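Local coordinates for protein alkaline phosphatase (Thermus thermophilus, PDB 7KWD) that probably hydrolyses phosphate monoesters at alkaline pH, working as a homodimeric alkaline phosphatase with zinc and magnesium ions at its metal sites, at residues L88-T93 with T108-L113; Y332-Q337 with A418-R423. All coordinates share one frame; numbering follows the deposited sequence.

Contact 1: L88-T93 with T108-L113; sequences LTSYVT and TVNGGL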
loop_
_atom_site.group_PDB
_atom_site.type_symbol
_atom_site.label_atom_id
_atom_site.label_comp_id
_atom_site.label_asym_id
_atom_site.label_seq_id
_atom_site.Cartn_x
_atom_site.Cartn_y
_atom_site.Cartn_z
ATOM N N LEU A 88 5.369 -14.208 13.846
ATOM C CA LEU A 88 6.347 -15.301 13.872
ATOM C C LEU A 88 5.993 -16.428 12.895
ATOM O O LEU A 88 6.897 -17.017 12.276
ATOM C CB LEU A 88 6.471 -15.835 15.295
ATOM C CG LEU A 88 7.497 -16.938 15.566
ATOM C CD1 LEU A 88 8.846 -16.603 14.960
ATOM C CD2 LEU A 88 7.580 -17.109 17.077
ATOM N N THR A 89 4.697 -16.738 12.747
ATOM C CA THR A 89 4.238 -17.834 11.903
ATOM C C THR A 89 3.270 -17.411 10.799
ATOM O O THR A 89 2.807 -18.277 10.051
ATOM C CB THR A 89 3.542 -18.927 12.745
ATOM O OG1 THR A 89 2.347 -18.417 13.347
ATOM C CG2 THR A 89 4.454 -19.405 13.816
ATOM N N SER A 90 2.997 -16.113 10.636
ATOM C CA SER A 90 2.030 -15.665 9.643
ATOM C C SER A 90 2.490 -14.379 8.988
ATOM O O SER A 90 2.825 -13.414 9.682
ATOM C CB SER A 90 0.667 -15.398 10.270
ATOM O OG SER A 90 -0.175 -14.769 9.328
ATOM N N TYR A 91 2.444 -14.342 7.668
ATOM C CA TYR A 91 2.756 -13.116 6.950
ATOM C C TYR A 91 1.722 -12.035 7.131
ATOM O O TYR A 91 1.956 -10.926 6.660
ATOM C CB TYR A 91 2.940 -13.433 5.485
ATOM C CG TYR A 91 4.308 -13.970 5.341
ATOM C CD1 TYR A 91 5.350 -13.113 5.341
ATOM C CD2 TYR A 91 4.578 -15.324 5.330
ATOM C CE1 TYR A 91 6.575 -13.528 5.266
ATOM C CE2 TYR A 91 5.859 -15.754 5.253
ATOM C CZ TYR A 91 6.858 -14.821 5.217
ATOM O OH TYR A 91 8.228 -15.095 5.151
ATOM N N VAL A 92 0.632 -12.298 7.843
ATOM C CA VAL A 92 -0.311 -11.262 8.222
ATOM C C VAL A 92 -0.479 -11.288 9.728
ATOM O O VAL A 92 -0.974 -12.278 10.292
ATOM C CB VAL A 92 -1.661 -11.435 7.526
ATOM C CG1 VAL A 92 -2.627 -10.311 7.948
ATOM C CG2 VAL A 92 -1.457 -11.496 6.018
ATOM N N THR A 93 -0.095 -10.200 10.379
ATOM C CA THR A 93 -0.108 -10.141 11.828
ATOM C C THR A 93 -1.491 -9.727 12.293
ATOM O O THR A 93 -2.290 -9.202 11.527
ATOM C CB THR A 93 0.929 -9.129 12.316
ATOM O OG1 THR A 93 1.124 -9.205 13.725
ATOM C CG2 THR A 93 0.462 -7.736 11.968
ATOM N N THR A 108 6.244 -12.698 17.932
ATOM C CA THR A 108 5.413 -13.616 18.705
ATOM C C THR A 108 4.329 -14.177 17.798
ATOM O O THR A 108 4.158 -13.769 16.647
ATOM C CB THR A 108 4.783 -12.934 19.926
ATOM O OG1 THR A 108 3.918 -11.871 19.490
ATOM C CG2 THR A 108 5.870 -12.351 20.789
ATOM N N VAL A 109 3.656 -15.176 18.318
ATOM C CA VAL A 109 2.491 -15.752 17.671
ATOM C C VAL A 109 1.313 -14.820 17.898
ATOM O O VAL A 109 1.184 -14.213 18.971
ATOM C CB VAL A 109 2.239 -17.149 18.242
ATOM C CG1 VAL A 109 0.859 -17.597 17.866
ATOM C CG2 VAL A 109 3.347 -18.112 17.743
ATOM N N ASN A 110 0.447 -14.695 16.886
ATOM C CA ASN A 110 -0.730 -13.839 17.007
ATOM C C ASN A 110 -1.544 -14.253 18.221
ATOM O O ASN A 110 -1.849 -15.443 18.390
ATOM C CB ASN A 110 -1.603 -13.935 15.740
ATOM C CG ASN A 110 -0.905 -13.372 14.484
ATOM O OD1 ASN A 110 0.162 -12.755 14.573
ATOM N ND2 ASN A 110 -1.518 -13.592 13.305
ATOM N N GLY A 111 -1.880 -13.290 19.085
ATOM C CA GLY A 111 -2.816 -13.615 20.153
ATOM C C GLY A 111 -2.499 -13.237 21.585
ATOM O O GLY A 111 -3.370 -12.727 22.301
ATOM N N GLY A 112 -1.291 -13.516 22.040
ATOM C CA GLY A 112 -0.902 -13.133 23.377
ATOM C C GLY A 112 -0.255 -11.746 23.464
ATOM O O GLY A 112 0.262 -11.205 22.487
ATOM N N LEU A 113 -0.318 -11.180 24.664
ATOM C CA LEU A 113 0.262 -9.880 24.987
ATOM C C LEU A 113 1.579 -10.083 25.717
ATOM O O LEU A 113 1.603 -10.687 26.790
ATOM C CB LEU A 113 -0.685 -9.072 25.874
ATOM C CG LEU A 113 -2.016 -8.690 25.240
ATOM C CD1 LEU A 113 -2.940 -8.009 26.259
ATOM C CD2 LEU A 113 -1.782 -7.768 24.035
HETATM O O HOH W 1 1.971 -15.854 14.304
#

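Contact 2: Y332-Q337 with A418-R423; sequences YLESSQ and AQKPDR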
loop_
_atom_site.group_PDB
_atom_site.type_symbol
_atom_site.label_atom_id
_atom_site.label_comp_id
_atom_site.label_asym_id
_atom_site.label_seq_id
_atom_site.Cartn_x
_atom_site.Cartn_y
_atom_site.Cartn_z
ATOM N N TYR A 332 -9.530 6.918 -16.481
ATOM C CA TYR A 332 -9.541 7.146 -15.024
ATOM C C TYR A 332 -9.666 8.625 -14.692
ATOM O O TYR A 332 -9.327 9.073 -13.591
ATOM C CB TYR A 332 -8.311 6.542 -14.331
ATOM C CG TYR A 332 -8.153 5.051 -14.498
ATOM C CD1 TYR A 332 -9.229 4.237 -14.828
ATOM C CD2 TYR A 332 -6.914 4.455 -14.312
ATOM C CE1 TYR A 332 -9.062 2.874 -14.955
ATOM C CE2 TYR A 332 -6.740 3.116 -14.458
ATOM C CZ TYR A 332 -7.819 2.316 -14.770
ATOM O OH TYR A 332 -7.604 0.956 -14.901
ATOM N N LEU A 333 -10.249 9.389 -15.610
ATOM C CA LEU A 333 -10.318 10.824 -15.403
ATOM C C LEU A 333 -11.331 11.229 -14.368
ATOM O O LEU A 333 -11.271 12.373 -13.901
ATOM C CB LEU A 333 -10.633 11.542 -16.705
ATOM C CG LEU A 333 -9.422 11.664 -17.625
ATOM C CD1 LEU A 333 -9.823 12.202 -18.985
ATOM C CD2 LEU A 333 -8.356 12.577 -17.011
ATOM N N GLU A 334 -12.231 10.336 -13.967
ATOM C CA GLU A 334 -13.220 10.699 -12.960
ATOM C C GLU A 334 -12.874 10.163 -11.571
ATOM O O GLU A 334 -13.725 10.174 -10.685
ATOM C CB GLU A 334 -14.622 10.220 -13.376
ATOM C CG GLU A 334 -15.170 10.836 -14.701
ATOM C CD GLU A 334 -15.360 12.351 -14.655
ATOM O OE1 GLU A 334 -15.632 12.896 -13.555
ATOM O OE2 GLU A 334 -15.211 12.995 -15.718
ATOM N N SER A 335 -11.629 9.749 -11.345
ATOM C CA SER A 335 -11.336 9.010 -10.115
ATOM C C SER A 335 -11.483 9.857 -8.860
ATOM O O SER A 335 -11.734 9.306 -7.775
ATOM C CB SER A 335 -9.920 8.434 -10.185
ATOM O OG SER A 335 -9.791 7.526 -11.282
ATOM N N SER A 336 -11.334 11.184 -8.966
ATOM C CA SER A 336 -11.454 12.009 -7.766
ATOM C C SER A 336 -12.888 12.173 -7.262
ATOM O O SER A 336 -13.076 12.662 -6.141
ATOM C CB SER A 336 -10.858 13.397 -7.997
ATOM O OG SER A 336 -9.483 13.297 -8.332
ATOM N N GLN A 337 -13.897 11.762 -8.034
ATOM C CA GLN A 337 -15.278 11.884 -7.562
ATOM C C GLN A 337 -15.486 11.131 -6.260
ATOM O O GLN A 337 -16.225 11.585 -5.380
ATOM C CB GLN A 337 -16.243 11.361 -8.626
ATOM C CG GLN A 337 -16.355 12.232 -9.865
ATOM C CD GLN A 337 -16.732 13.649 -9.510
ATOM O OE1 GLN A 337 -17.803 13.895 -8.963
ATOM N NE2 GLN A 337 -15.833 14.580 -9.783
ATOM N N ALA A 418 -20.234 3.574 -14.479
ATOM C CA ALA A 418 -18.848 3.414 -14.884
ATOM C C ALA A 418 -18.279 4.654 -15.563
ATOM O O ALA A 418 -17.067 4.745 -15.707
ATOM C CB ALA A 418 -18.726 2.225 -15.832
ATOM N N GLN A 419 -19.125 5.599 -15.993
ATOM C CA GLN A 419 -18.629 6.785 -16.679
ATOM C C GLN A 419 -18.172 7.826 -15.677
ATOM O O GLN A 419 -17.222 8.572 -15.934
ATOM C CB GLN A 419 -19.707 7.408 -17.584
ATOM C CG GLN A 419 -20.190 6.509 -18.721
ATOM C CD GLN A 419 -19.045 5.829 -19.470
ATOM O OE1 GLN A 419 -19.106 4.631 -19.780
ATOM N NE2 GLN A 419 -17.988 6.596 -19.756
ATOM N N LYS A 420 -18.873 7.904 -14.553
ATOM C CA LYS A 420 -18.612 8.862 -13.486
ATOM C C LYS A 420 -19.169 8.287 -12.190
ATOM O O LYS A 420 -20.362 7.985 -12.121
ATOM C CB LYS A 420 -19.241 10.208 -13.812
ATOM C CG LYS A 420 -18.655 11.365 -13.035
ATOM C CD LYS A 420 -19.154 12.690 -13.613
ATOM C CE LYS A 420 -18.644 13.905 -12.846
ATOM N NZ LYS A 420 -19.355 15.162 -13.241
ATOM N N PRO A 421 -18.336 8.064 -11.170
ATOM C CA PRO A 421 -18.841 7.442 -9.937
ATOM C C PRO A 421 -20.085 8.139 -9.410
ATOM O O PRO A 421 -20.111 9.363 -9.228
ATOM C CB PRO A 421 -17.657 7.565 -8.962
ATOM C CG PRO A 421 -16.465 7.400 -9.838
ATOM C CD PRO A 421 -16.852 8.062 -11.205
ATOM N N ASP A 422 -21.137 7.341 -9.203
ATOM C CA ASP A 422 -22.313 7.781 -8.467
ATOM C C ASP A 422 -22.192 7.494 -6.986
ATOM O O ASP A 422 -22.890 8.118 -6.179
ATOM C CB ASP A 422 -23.576 7.106 -9.011
ATOM C CG ASP A 422 -23.496 5.575 -9.003
ATOM O OD1 ASP A 422 -22.409 4.997 -9.274
ATOM O OD2 ASP A 422 -24.555 4.954 -8.744
ATOM N N ARG A 423 -21.340 6.547 -6.625
ATOM C CA ARG A 423 -20.979 6.234 -5.250
ATOM C C ARG A 423 -19.475 6.053 -5.216
ATOM O O ARG A 423 -18.841 5.849 -6.264
ATOM C CB ARG A 423 -21.717 4.984 -4.765
ATOM C CG ARG A 423 -23.193 4.988 -5.150
ATOM C CD ARG A 423 -23.653 3.571 -5.195
ATOM N NE ARG A 423 -25.100 3.455 -5.162
ATOM C CZ ARG A 423 -25.730 2.292 -5.239
ATOM N NH1 ARG A 423 -25.027 1.177 -5.373
ATOM N NH2 ARG A 423 -27.053 2.244 -5.194
#

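Contact 1: L88-T93 with T108-L113
The amide nitrogen ND2 of Asn-110 serves two carbonyls: it makes a weak hydrogen bond to Val-92 O at 3.3 Å and a stronger one to Ser-331 O of the second subunit. In this alkaline phosphatase fold the loops 88-93 and 108-113 flank helix 95-104, at whose start Ser-95, a zinc ligand and the predicted phosphoserine nucleophile, is found. With CG anti to its own carbonyl carbon (chi1 -66°), Asn-110 carries its amide group toward 88-93, where the side chain meets that of Thr-93 at about a right angle, with OD1 3.8 Å from Thr-93 OG1. Ser-87 OG bonds to OD1, so both ends of the amide are held and its rotation is fixed. An alanine here would probably leave Val-92 O and Ser-331 O of the neighbour without this donor, weakening both the loop pairing and the dimer contact. Val-92 and Thr-93 in turn lie beside the zinc ligands His-433 and His-318, and Thr-93 O takes a hydrogen bond from His-433 ND1. At the other end, Leu-88 N donates to Thr-108 O at 3.1 Å. Leu-88 CD2 and Thr-89 CG2 both approach Val-109 CG2, at 4.4 and 4.3 Å, with Ala-482 of helix 479-487 touching all three side chains. One water joins the loops here, bonded to Thr-89 OG1 at 2.8 Å and accepting from Asn-110 N at 3.2 Å.

Contact 2: Y332-Q337 with A418-R423
Lys-420 lays its methylene chain across two bent side chains, Glu-334 and Gln-337, crossing each obliquely. Its CG starts anti to the backbone N (chi1 -160°) and the chain runs extended from there, while Glu-334 folds at chi2 (-63°), which swings its CD to 3.8 Å from Lys-420 CG. Carboxylate oxygen OE1 of Glu-334 is 3.4 Å from Lys-420 CG and 3.3 Å from Lys-420 CE. The ammonium itself stays farther off: Glu-334 OE1 and Lys-420 NZ are 4.4 Å apart, where the opposite charges probably still attract, though beyond a salt bridge. Gln-337 meets the same CE with its amide carbon, CD lying 3.9 Å away. Segment 332-337 is two overlapping type I beta turns, Tyr-332 to Ser-335 and Glu-334 to Gln-337, leading into helix 337-340; the loop before strand 426-428 supplies 418-423. In the first turn Ser-335 OG adds a 2.8 Å bond to Tyr-332 O, arriving on the same face of that carbonyl as Ser-335 N. The Pro-421 ring packs against the turns, its CD 3.8 Å from Glu-334 CB and its CB 4.1 Å from Gln-337 CB. Beyond this surface patch the Tyr-332 ring reaches the second subunit, where it meets the zinc ligand His-433 edge-to-face. Gln-337 also rests on Arg-63 of helix 51-65.

Contact 1 closes before contact 2 opens along the chain, and within one subunit they are well separated: their centres are 39 Å apart and their nearest atoms about 25 Å. Contact 1 borders helix 95-104 beside the metal sites, whereas contact 2 lies at the surface, between the loop after strand 310-325 and the one before strand 426-428. The dimer brings the two regions together. Segment 332-337 of one chain docks on segment 88-93 of the other, with Ser-336 OG bonded to Tyr-91 N and Tyr-332 O to Ser-90 OG across the interface. Each subunit thus places its turns next to the partner's loop 88-93, which neighbours zinc ligands, consistent with a homodimeric enzyme.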